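Local coordinates for mandelate racemase/muconate lactonizing enzyme-like protein (Rubrobacter xylanophilus DSM 9941, PDB 3CYJ) that is of unknown function but belongs to the enolase superfamily, joining an N-terminal alpha+beta domain to a TIM-barrel domain that holds a sodium ion, at residues Tyr22-Gly27 and Phe319-Arg324; Ala67-Gly72 and Trp82-Ala87; Lys202-Trp207 and Arg233-Arg238; Ser303-Cys308 and Pro348-Glu353. One frame throughout, in Å; residues are numbered along the deposited sequence.

Contact 1: Tyr22-Gly27 and Phe319-Arg324; sequences YPESDG and FHDHAR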
# COMPACT_ATOMS: atom_id res chain seq x y z
N TYR A 22 42.60 -16.35 18.93
CA TYR A 22 42.94 -16.86 17.60
C TYR A 22 42.59 -15.71 16.67
O TYR A 22 41.79 -14.84 17.06
CB TYR A 22 42.09 -18.10 17.27
CG TYR A 22 42.52 -18.88 16.05
CD1 TYR A 22 43.61 -19.77 16.10
CD2 TYR A 22 41.82 -18.76 14.83
CE1 TYR A 22 44.02 -20.51 14.96
CE2 TYR A 22 42.22 -19.52 13.68
CZ TYR A 22 43.33 -20.38 13.76
OH TYR A 22 43.72 -21.10 12.65
N PRO A 23 43.18 -15.65 15.45
CA PRO A 23 42.66 -14.58 14.53
C PRO A 23 41.17 -14.83 14.17
O PRO A 23 40.79 -15.98 13.87
CB PRO A 23 43.51 -14.74 13.25
CG PRO A 23 44.54 -15.82 13.51
CD PRO A 23 44.31 -16.41 14.89
N GLU A 24 40.33 -13.80 14.19
CA GLU A 24 38.89 -14.04 14.00
C GLU A 24 38.32 -13.25 12.82
O GLU A 24 38.76 -12.15 12.51
CB GLU A 24 38.11 -13.73 15.29
CG GLU A 24 38.40 -14.73 16.45
CD GLU A 24 37.67 -14.36 17.73
OE1 GLU A 24 36.84 -13.44 17.68
OE2 GLU A 24 37.88 -14.97 18.79
N SER A 25 37.31 -13.81 12.18
CA SER A 25 36.70 -13.08 11.07
C SER A 25 35.26 -13.54 10.89
O SER A 25 34.84 -14.57 11.44
CB SER A 25 37.50 -13.29 9.80
OG SER A 25 37.38 -14.65 9.40
N ASP A 26 34.50 -12.78 10.12
CA ASP A 26 33.16 -13.16 9.81
C ASP A 26 33.01 -12.75 8.35
O ASP A 26 34.04 -12.39 7.69
CB ASP A 26 32.12 -12.52 10.76
CG ASP A 26 32.15 -10.99 10.75
OD1 ASP A 26 32.41 -10.37 9.69
OD2 ASP A 26 31.87 -10.39 11.82
N GLY A 27 31.77 -12.79 7.86
CA GLY A 27 31.54 -12.49 6.47
C GLY A 27 32.06 -11.13 6.04
O GLY A 27 32.48 -11.00 4.93
N PHE A 319 28.48 -14.82 23.56
CA PHE A 319 29.47 -14.53 22.51
C PHE A 319 30.88 -14.82 22.97
O PHE A 319 31.33 -14.30 24.00
CB PHE A 319 29.36 -13.07 22.05
CG PHE A 319 30.25 -12.76 20.85
CD1 PHE A 319 30.21 -13.57 19.71
CD2 PHE A 319 31.10 -11.69 20.87
CE1 PHE A 319 30.99 -13.31 18.60
CE2 PHE A 319 31.91 -11.39 19.74
CZ PHE A 319 31.85 -12.21 18.61
N HIS A 320 31.58 -15.67 22.23
CA HIS A 320 32.93 -16.10 22.61
C HIS A 320 33.82 -14.95 23.04
O HIS A 320 34.23 -14.88 24.19
CB HIS A 320 33.61 -16.89 21.47
CG HIS A 320 35.06 -17.17 21.71
ND1 HIS A 320 35.51 -18.03 22.70
CD2 HIS A 320 36.17 -16.69 21.09
CE1 HIS A 320 36.84 -18.04 22.70
NE2 HIS A 320 37.26 -17.26 21.72
N ASP A 321 34.12 -14.01 22.14
CA ASP A 321 35.03 -12.90 22.50
C ASP A 321 34.71 -12.31 23.86
O ASP A 321 35.60 -12.01 24.66
CB ASP A 321 35.00 -11.77 21.49
CG ASP A 321 35.46 -12.20 20.10
OD1 ASP A 321 35.63 -13.39 19.84
OD2 ASP A 321 35.66 -11.33 19.22
N HIS A 322 33.41 -12.14 24.11
CA HIS A 322 32.95 -11.35 25.23
C HIS A 322 32.92 -12.13 26.49
O HIS A 322 33.36 -11.61 27.53
CB HIS A 322 31.58 -10.74 24.95
CG HIS A 322 31.62 -9.72 23.87
ND1 HIS A 322 30.49 -9.10 23.38
CD2 HIS A 322 32.67 -9.21 23.17
CE1 HIS A 322 30.84 -8.25 22.43
NE2 HIS A 322 32.16 -8.30 22.28
N ALA A 323 32.35 -13.32 26.44
CA ALA A 323 32.43 -14.26 27.55
C ALA A 323 33.89 -14.34 28.07
O ALA A 323 34.18 -14.12 29.25
CB ALA A 323 31.94 -15.63 27.13
N ARG A 324 34.81 -14.59 27.16
CA ARG A 324 36.24 -14.71 27.51
C ARG A 324 36.81 -13.43 28.13
O ARG A 324 37.42 -13.47 29.18
CB ARG A 324 37.03 -15.11 26.27
CG ARG A 324 38.55 -15.12 26.41
CD ARG A 324 39.18 -15.61 25.07
NE ARG A 324 40.63 -15.67 25.17
CZ ARG A 324 41.45 -14.67 24.89
NH1 ARG A 324 40.97 -13.51 24.44
NH2 ARG A 324 42.76 -14.83 25.06

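Contact 2: Ala67-Gly72 and Trp82-Ala87; sequences AGVAEG and WARMQA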
# COMPACT_ATOMS: atom_id res chain seq x y z
N ALA A 67 29.73 12.58 31.58
CA ALA A 67 30.07 12.65 33.01
C ALA A 67 29.40 13.87 33.63
O ALA A 67 28.76 13.77 34.68
CB ALA A 67 31.66 12.65 33.22
N GLY A 68 29.47 14.99 32.92
CA GLY A 68 28.87 16.20 33.40
C GLY A 68 27.37 16.12 33.55
O GLY A 68 26.79 16.87 34.34
N VAL A 69 26.69 15.27 32.78
CA VAL A 69 25.22 15.16 32.90
C VAL A 69 24.88 14.26 34.09
O VAL A 69 23.92 14.53 34.82
CB VAL A 69 24.59 14.57 31.59
CG1 VAL A 69 23.11 14.23 31.76
CG2 VAL A 69 24.81 15.54 30.41
N ALA A 70 25.66 13.18 34.25
CA ALA A 70 25.38 12.14 35.24
C ALA A 70 25.71 12.63 36.65
O ALA A 70 24.93 12.39 37.60
CB ALA A 70 26.15 10.86 34.94
N GLU A 71 26.84 13.33 36.76
CA GLU A 71 27.30 13.85 38.04
C GLU A 71 26.29 14.79 38.69
O GLU A 71 25.79 15.72 38.06
CB GLU A 71 28.70 14.47 37.90
CG GLU A 71 29.73 13.37 37.53
CD GLU A 71 31.14 13.84 37.35
OE1 GLU A 71 31.37 15.07 37.29
OE2 GLU A 71 32.03 12.95 37.25
N GLY A 72 25.94 14.54 39.94
CA GLY A 72 25.07 15.50 40.61
C GLY A 72 23.65 15.02 40.53
O GLY A 72 22.78 15.62 41.17
N TRP A 82 19.37 9.24 31.55
CA TRP A 82 19.41 8.77 30.18
C TRP A 82 18.75 9.78 29.26
O TRP A 82 19.32 10.13 28.21
CB TRP A 82 18.71 7.44 30.10
CG TRP A 82 18.74 6.67 28.82
CD1 TRP A 82 19.66 5.70 28.44
CD2 TRP A 82 17.75 6.70 27.78
NE1 TRP A 82 19.30 5.16 27.24
CE2 TRP A 82 18.13 5.74 26.81
CE3 TRP A 82 16.58 7.45 27.57
CZ2 TRP A 82 17.36 5.49 25.66
CZ3 TRP A 82 15.82 7.20 26.43
CH2 TRP A 82 16.22 6.24 25.48
N ALA A 83 17.59 10.30 29.66
CA ALA A 83 16.85 11.25 28.84
C ALA A 83 17.64 12.53 28.65
O ALA A 83 17.72 13.08 27.54
CB ALA A 83 15.51 11.54 29.43
N ARG A 84 18.18 13.04 29.74
CA ARG A 84 19.03 14.24 29.72
C ARG A 84 20.31 13.94 28.87
O ARG A 84 20.76 14.82 28.12
CB ARG A 84 19.36 14.71 31.16
CG ARG A 84 18.14 15.25 31.92
CD ARG A 84 18.41 15.41 33.44
NE ARG A 84 19.71 16.04 33.67
CZ ARG A 84 20.66 15.50 34.42
NH1 ARG A 84 20.39 14.37 35.09
NH2 ARG A 84 21.86 16.11 34.57
N MET A 85 20.84 12.72 28.95
CA MET A 85 22.03 12.40 28.13
C MET A 85 21.73 12.43 26.61
O MET A 85 22.47 13.05 25.84
CB MET A 85 22.64 11.05 28.52
CG MET A 85 23.45 11.03 29.89
SD MET A 85 24.46 9.56 30.20
CE MET A 85 23.22 8.31 30.65
N GLN A 86 20.63 11.77 26.20
CA GLN A 86 20.18 11.76 24.82
C GLN A 86 19.92 13.20 24.29
O GLN A 86 20.29 13.51 23.16
CB GLN A 86 18.90 10.92 24.69
CG GLN A 86 18.99 9.49 25.12
CD GLN A 86 19.82 8.61 24.20
OE1 GLN A 86 20.46 9.06 23.22
NE2 GLN A 86 19.84 7.33 24.53
N ALA A 87 19.29 14.06 25.10
CA ALA A 87 19.01 15.42 24.68
C ALA A 87 20.31 16.18 24.49
O ALA A 87 20.46 16.91 23.52
CB ALA A 87 18.11 16.14 25.71

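Contact 3: Lys202-Trp207 and Arg233-Arg238; sequences KQALYW and RLLRDR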
# COMPACT_ATOMS: atom_id res chain seq x y z
N LYS A 202 19.46 -12.28 -3.69
CA LYS A 202 19.26 -13.60 -4.29
C LYS A 202 20.28 -14.60 -3.84
O LYS A 202 19.99 -15.79 -3.83
CB LYS A 202 19.23 -13.55 -5.82
CG LYS A 202 17.93 -12.97 -6.39
CD LYS A 202 16.70 -13.91 -6.17
CE LYS A 202 15.37 -13.11 -6.08
NZ LYS A 202 14.93 -12.53 -7.43
N GLN A 203 21.47 -14.13 -3.46
CA GLN A 203 22.53 -14.98 -2.88
C GLN A 203 22.04 -15.51 -1.54
O GLN A 203 22.13 -16.71 -1.24
CB GLN A 203 23.81 -14.13 -2.71
CG GLN A 203 25.14 -14.89 -2.63
CD GLN A 203 26.40 -13.96 -2.39
OE1 GLN A 203 26.27 -12.72 -2.26
NE2 GLN A 203 27.62 -14.58 -2.29
N ALA A 204 21.51 -14.61 -0.71
CA ALA A 204 21.00 -14.98 0.60
C ALA A 204 19.81 -15.96 0.45
O ALA A 204 19.71 -16.94 1.16
CB ALA A 204 20.60 -13.72 1.38
N LEU A 205 18.90 -15.69 -0.48
CA LEU A 205 17.78 -16.62 -0.70
C LEU A 205 18.32 -18.00 -1.07
O LEU A 205 17.86 -18.99 -0.53
CB LEU A 205 16.79 -16.13 -1.75
CG LEU A 205 15.51 -16.99 -1.99
CD1 LEU A 205 14.65 -17.18 -0.75
CD2 LEU A 205 14.64 -16.31 -3.08
N TYR A 206 19.32 -18.08 -1.93
CA TYR A 206 19.91 -19.40 -2.27
C TYR A 206 20.43 -20.11 -1.01
O TYR A 206 20.14 -21.30 -0.78
CB TYR A 206 21.02 -19.28 -3.33
CG TYR A 206 21.78 -20.57 -3.47
CD1 TYR A 206 21.30 -21.59 -4.28
CD2 TYR A 206 22.96 -20.80 -2.73
CE1 TYR A 206 21.96 -22.80 -4.36
CE2 TYR A 206 23.61 -21.98 -2.80
CZ TYR A 206 23.12 -22.98 -3.62
OH TYR A 206 23.77 -24.20 -3.69
N TRP A 207 21.19 -19.38 -0.18
CA TRP A 207 21.86 -19.99 0.97
C TRP A 207 20.93 -20.36 2.09
O TRP A 207 21.18 -21.33 2.76
CB TRP A 207 23.03 -19.14 1.50
CG TRP A 207 24.21 -19.24 0.60
CD1 TRP A 207 24.70 -18.25 -0.23
CD2 TRP A 207 25.01 -20.41 0.36
NE1 TRP A 207 25.75 -18.74 -0.95
CE2 TRP A 207 25.96 -20.07 -0.61
CE3 TRP A 207 25.02 -21.70 0.90
CZ2 TRP A 207 26.95 -20.99 -1.06
CZ3 TRP A 207 25.99 -22.60 0.47
CH2 TRP A 207 26.94 -22.24 -0.52
N ARG A 233 12.97 -8.24 4.21
CA ARG A 233 11.53 -8.50 4.09
C ARG A 233 11.35 -9.56 3.04
O ARG A 233 10.53 -10.46 3.22
CB ARG A 233 10.80 -7.19 3.71
CG ARG A 233 9.30 -7.13 4.01
CD ARG A 233 8.81 -5.64 4.18
NE ARG A 233 9.04 -4.84 2.97
CZ ARG A 233 9.71 -3.67 2.93
NH1 ARG A 233 10.22 -3.14 4.05
NH2 ARG A 233 9.87 -3.03 1.76
N LEU A 234 12.13 -9.47 1.96
CA LEU A 234 12.10 -10.48 0.91
C LEU A 234 12.47 -11.86 1.47
O LEU A 234 11.79 -12.87 1.17
CB LEU A 234 13.06 -10.13 -0.25
CG LEU A 234 13.37 -11.33 -1.19
CD1 LEU A 234 12.30 -11.42 -2.28
CD2 LEU A 234 14.80 -11.36 -1.85
N LEU A 235 13.54 -11.90 2.28
CA LEU A 235 13.95 -13.17 2.84
C LEU A 235 13.00 -13.70 3.92
O LEU A 235 12.85 -14.91 4.09
CB LEU A 235 15.37 -13.09 3.41
CG LEU A 235 16.37 -13.27 2.28
CD1 LEU A 235 17.37 -12.23 2.56
CD2 LEU A 235 16.98 -14.67 2.35
N ARG A 236 12.40 -12.78 4.66
CA ARG A 236 11.32 -13.15 5.61
C ARG A 236 10.19 -13.86 4.84
O ARG A 236 9.82 -14.96 5.19
CB ARG A 236 10.81 -11.90 6.32
CG ARG A 236 10.09 -12.19 7.62
CD ARG A 236 8.65 -12.42 7.40
NE ARG A 236 8.02 -11.45 6.50
CZ ARG A 236 7.59 -10.22 6.83
NH1 ARG A 236 7.74 -9.72 8.05
NH2 ARG A 236 7.01 -9.49 5.91
N ASP A 237 9.73 -13.25 3.75
CA ASP A 237 8.63 -13.79 2.99
C ASP A 237 8.96 -15.04 2.22
O ASP A 237 8.10 -15.87 2.06
CB ASP A 237 8.13 -12.77 1.98
CG ASP A 237 7.61 -11.49 2.64
OD1 ASP A 237 7.21 -11.53 3.82
OD2 ASP A 237 7.62 -10.44 1.97
N ARG A 238 10.19 -15.21 1.73
CA ARG A 238 10.45 -16.26 0.75
C ARG A 238 11.31 -17.40 1.31
O ARG A 238 11.35 -18.50 0.72
CB ARG A 238 11.18 -15.66 -0.48
CG ARG A 238 10.33 -14.87 -1.48
CD ARG A 238 9.49 -15.80 -2.42
NE ARG A 238 10.19 -16.98 -2.95
CZ ARG A 238 11.06 -16.96 -3.99
NH1 ARG A 238 11.35 -15.81 -4.64
NH2 ARG A 238 11.64 -18.10 -4.37

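Contact 4: Ser303-Cys308 and Pro348-Glu353; sequences SAHACC and PGLGLE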
# COMPACT_ATOMS: atom_id res chain seq x y z
N SER A 303 23.80 -8.85 29.82
CA SER A 303 22.57 -9.32 29.24
C SER A 303 21.85 -10.35 30.15
O SER A 303 20.63 -10.34 30.20
CB SER A 303 22.84 -9.91 27.84
OG SER A 303 23.31 -8.90 26.97
N ALA A 304 22.61 -11.20 30.87
CA ALA A 304 22.03 -12.11 31.85
C ALA A 304 21.09 -11.41 32.85
O ALA A 304 20.02 -11.95 33.20
CB ALA A 304 23.12 -12.88 32.57
N HIS A 305 21.42 -10.19 33.27
CA HIS A 305 20.48 -9.47 34.13
C HIS A 305 19.38 -8.76 33.36
O HIS A 305 18.17 -8.91 33.68
CB HIS A 305 21.20 -8.51 35.05
CG HIS A 305 22.00 -9.20 36.11
ND1 HIS A 305 21.51 -9.42 37.39
CD2 HIS A 305 23.23 -9.77 36.07
CE1 HIS A 305 22.41 -10.08 38.09
NE2 HIS A 305 23.46 -10.31 37.31
N ALA A 306 19.81 -7.99 32.35
CA ALA A 306 18.92 -7.12 31.58
C ALA A 306 17.79 -7.92 30.93
O ALA A 306 16.63 -7.52 30.96
CB ALA A 306 19.71 -6.30 30.54
N CYS A 307 18.14 -9.09 30.40
CA CYS A 307 17.19 -9.92 29.68
C CYS A 307 16.15 -10.59 30.56
O CYS A 307 15.17 -11.14 30.04
CB CYS A 307 17.96 -10.98 28.90
SG CYS A 307 18.63 -10.37 27.35
N CYS A 308 16.33 -10.54 31.89
CA CYS A 308 15.35 -11.12 32.81
C CYS A 308 14.13 -10.23 32.79
O CYS A 308 13.02 -10.60 33.18
CB CYS A 308 15.93 -11.28 34.22
SG CYS A 308 17.04 -12.76 34.33
N PRO A 348 24.80 -8.37 44.78
CA PRO A 348 24.00 -7.25 44.35
C PRO A 348 24.52 -6.66 43.02
O PRO A 348 25.66 -6.94 42.58
CB PRO A 348 24.19 -6.24 45.49
CG PRO A 348 25.56 -6.46 45.89
CD PRO A 348 25.86 -7.94 45.70
N GLY A 349 23.66 -5.85 42.39
CA GLY A 349 23.88 -5.36 41.04
C GLY A 349 24.14 -6.52 40.07
O GLY A 349 23.56 -7.63 40.20
N LEU A 350 25.06 -6.26 39.15
CA LEU A 350 25.50 -7.22 38.16
C LEU A 350 26.34 -8.33 38.77
O LEU A 350 26.65 -9.34 38.11
CB LEU A 350 26.33 -6.48 37.08
CG LEU A 350 25.53 -5.55 36.11
CD1 LEU A 350 26.44 -4.87 35.08
CD2 LEU A 350 24.37 -6.34 35.42
N GLY A 351 26.77 -8.12 40.02
CA GLY A 351 27.61 -9.09 40.74
C GLY A 351 29.00 -9.16 40.15
O GLY A 351 29.68 -10.18 40.28
N LEU A 352 29.41 -8.09 39.46
CA LEU A 352 30.71 -8.07 38.75
C LEU A 352 31.73 -7.15 39.45
O LEU A 352 31.42 -6.00 39.81
CB LEU A 352 30.54 -7.61 37.28
CG LEU A 352 29.84 -8.50 36.23
CD1 LEU A 352 29.60 -7.75 34.88
CD2 LEU A 352 30.53 -9.88 36.00
N GLU A 353 32.94 -7.66 39.64
CA GLU A 353 34.03 -6.86 40.25
C GLU A 353 35.27 -6.92 39.38
O GLU A 353 35.65 -7.98 38.89
CB GLU A 353 34.32 -7.32 41.69

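Contact 1: Tyr22-Gly27 and Phe319-Arg324
Glu24 faces Asp321 and His320 where the strand 8-26 of the N-terminal domain meets helix 320-329, the helix that follows barrel strand 313-319 in this enolase-type TIM barrel. The backbones stay well apart, with 9.4 Å between the CA atoms of Glu24 and Asp321, and side-chain ends alone close the gap. The tight part is a meeting of two carboxylates reaching toward each other from opposite directions: Glu24 OE1 lies 2.5 Å from Asp321 OD1, and the two carboxylate planes are turned 37° apart. Glu24 gets there with CG anti to its own carbonyl carbon (chi1 -68°) and an extended chain beyond CG, which spends its length on crossing the gap. Both acids are buried and have further support. Asp321 OD2 is hydrogen-bonded by Trp31 NE1, and the backbone of Glu24 is bonded to that same Trp31, a residue of the neighbouring strand 29-31, so one tryptophan serves both sides of the pair.

The contact thins out at His320, which is partly exposed and contributes little of the buried area. The small total interface, 104 Å², fits a contact made by few groups. His320 forms its boundary: NE2 is hydrogen-bonded to Asp21 OD1, while the carbon beside it turns to the glutamate, CD2 standing 3.3 Å from Glu24 OE2, which lies at the ring edge and near the ring plane.

Contact 2: Ala67-Gly72 and Trp82-Ala87
Two consecutive helices of the enolase-type N-terminal domain, 57-70 and 78-88, are joined here through Val69 on one side and Arg84 and Met85 on the other. The CA atoms of Val69 and Met85 are 6.4 Å apart, and the interface totals 197 Å², nearly half of it on Val69. One branch of the valine does most of the apolar work. With CG1 anti to the backbone N (chi1 171°), that methyl points across at the second helix and lands 3.7 Å from Met85 CG, the two side chains crossing at a slant.

The same methyl lies over one face of the Arg84 guanidinium, displaced toward its rim, with Val69 CG1 3.6 Å from Arg84 NH2. The arginine runs past the valine in the reverse direction, and its bend at chi3 (45°) brings the flat group back over the end of the first helix. There Arg84 NH2 donates to Val69 O at 2.6 Å. The carbonyl oxygen is met on a lone pair in the carbonyl plane, but the bond is not straight: the N-H...O angle is 134°, and the oxygen is tilted out of the guanidinium plane. A second bond, from NH1 to Ser73 OG, limits how the group can rotate. Ser73 OG is also bonded to Ala70 O, so arginine and serine together bind the chain leaving helix 57-70.

Around this pair, Ala67 and Ala70 rest on Leu11 of strand 8-26, Val69 also touches Ala88, and Met85 packs on Val105 of helix 97-116.

Contact 3: Lys202-Trp207 and Arg233-Arg238
Apolar packing comes first: Leu205 and Leu235 mark the closest approach of the two backbones, 6.3 Å between their CA atoms, yet the leucines mostly bypass each other. The two methyls of Leu235 divide their contacts between side chain and backbone, CD1 touching Ala204 CB at 3.7 Å while CD2 presses on the chain, 3.6 Å from Leu205 N. Leu205 instead reaches the end of the other segment, where its CD1 is 3.8 Å from Arg238 CB.

This is neighbouring-helix packing on the outer wall of the TIM barrel, between helices 201-215 and 229-238, which follow strands 190-194 and 219-221. The segments 202-207 and 233-238 point the same general way, their axes inclined by 29° and 10.1 Å apart at closest approach.

The guanidinium contact is of another kind. Bends at chi2 and chi3 (-77° and -43°) fold Arg238 back so that Leu205 CD2 lies over one face of its guanidinium, 3.7 Å from NH1. That nitrogen also donates to Asp237 O and Gly239 O of the fourth subunit.

Among salt bridges, Arg236 grips Asp237 OD1 side-on through NE and NH2 within one helix, and Lys202 NZ pairs with Asp265 of the fourth subunit.

Contact 4: Ser303-Cys308 and Pro348-Glu353
The imidazole of His305 is the one side chain of the helix that meets the loop 348-353, and every close atom of the loop comes from one side of the ring plane. Leu350 CA stands over that face, 4.1 Å from the centroid and 23° off the normal, a CH-pi contact shifted toward the rim. From the same residue a methyl reaches the ring carbons, Leu350 CD2 coming within 3.7 Å of His305 CD2. Two backbone oxygens complete the first shell: Gly349 O approaches obliquely, 3.4 Å from His305 CE1, and Leu350 O lies 3.4 Å from His305 NE2.

What fixes the ring is the next layer. His305 CG is anti to its carbonyl carbon (chi1 -70°), which sends the imidazole out from the helix, and ND1 accepts a hydrogen bond from the backbone N of Ala122. The loop is shaped in turn by a type II' beta turn from Pro348 to Gly351. Gly349 takes the position of positive phi (54°) such a turn requires, and the closing bond from Gly351 N to Pro348 O is weak. Further bonds steady it: Leu350 N donates to Asp111 OD1, and the backbone of Gly349 is bonded to Leu119 and Leu121.

The contact therefore ties the TIM barrel to helix 97-116, through Asp111, and to the short helix 121-124, whose Leu121 touches both His305 and Leu350. On the barrel side, helix 300-306 lies between strands 294-296 and 313-319 in the chain, with Ser303 against Leu316 and Ala306 against Ile277 and Leu280 of helix 276-280.

How the contacts relate
None of the four contacts touches another. Contact 1 lies nearer the metal site than contact 3: the sodium ion held by Asp194, Glu221 and Glu222 is about 11 Å from the Asp321 side chain and about 14 Å from that of Ala204. A glycerol lies about 6 Å from the Asp321 side chain. Contacts 1 and 4 alternate along the chain, nearest atoms about 8 Å apart; contact 1 joins the N-terminal part of the chain to the barrel, whereas both segments of contact 4 belong to the C-terminal range. Contact 2 stays within the N-terminal domain, its centre 42 Å from that of contact 3. Contacts 2 and 3 nest in the loop closed by contact 1.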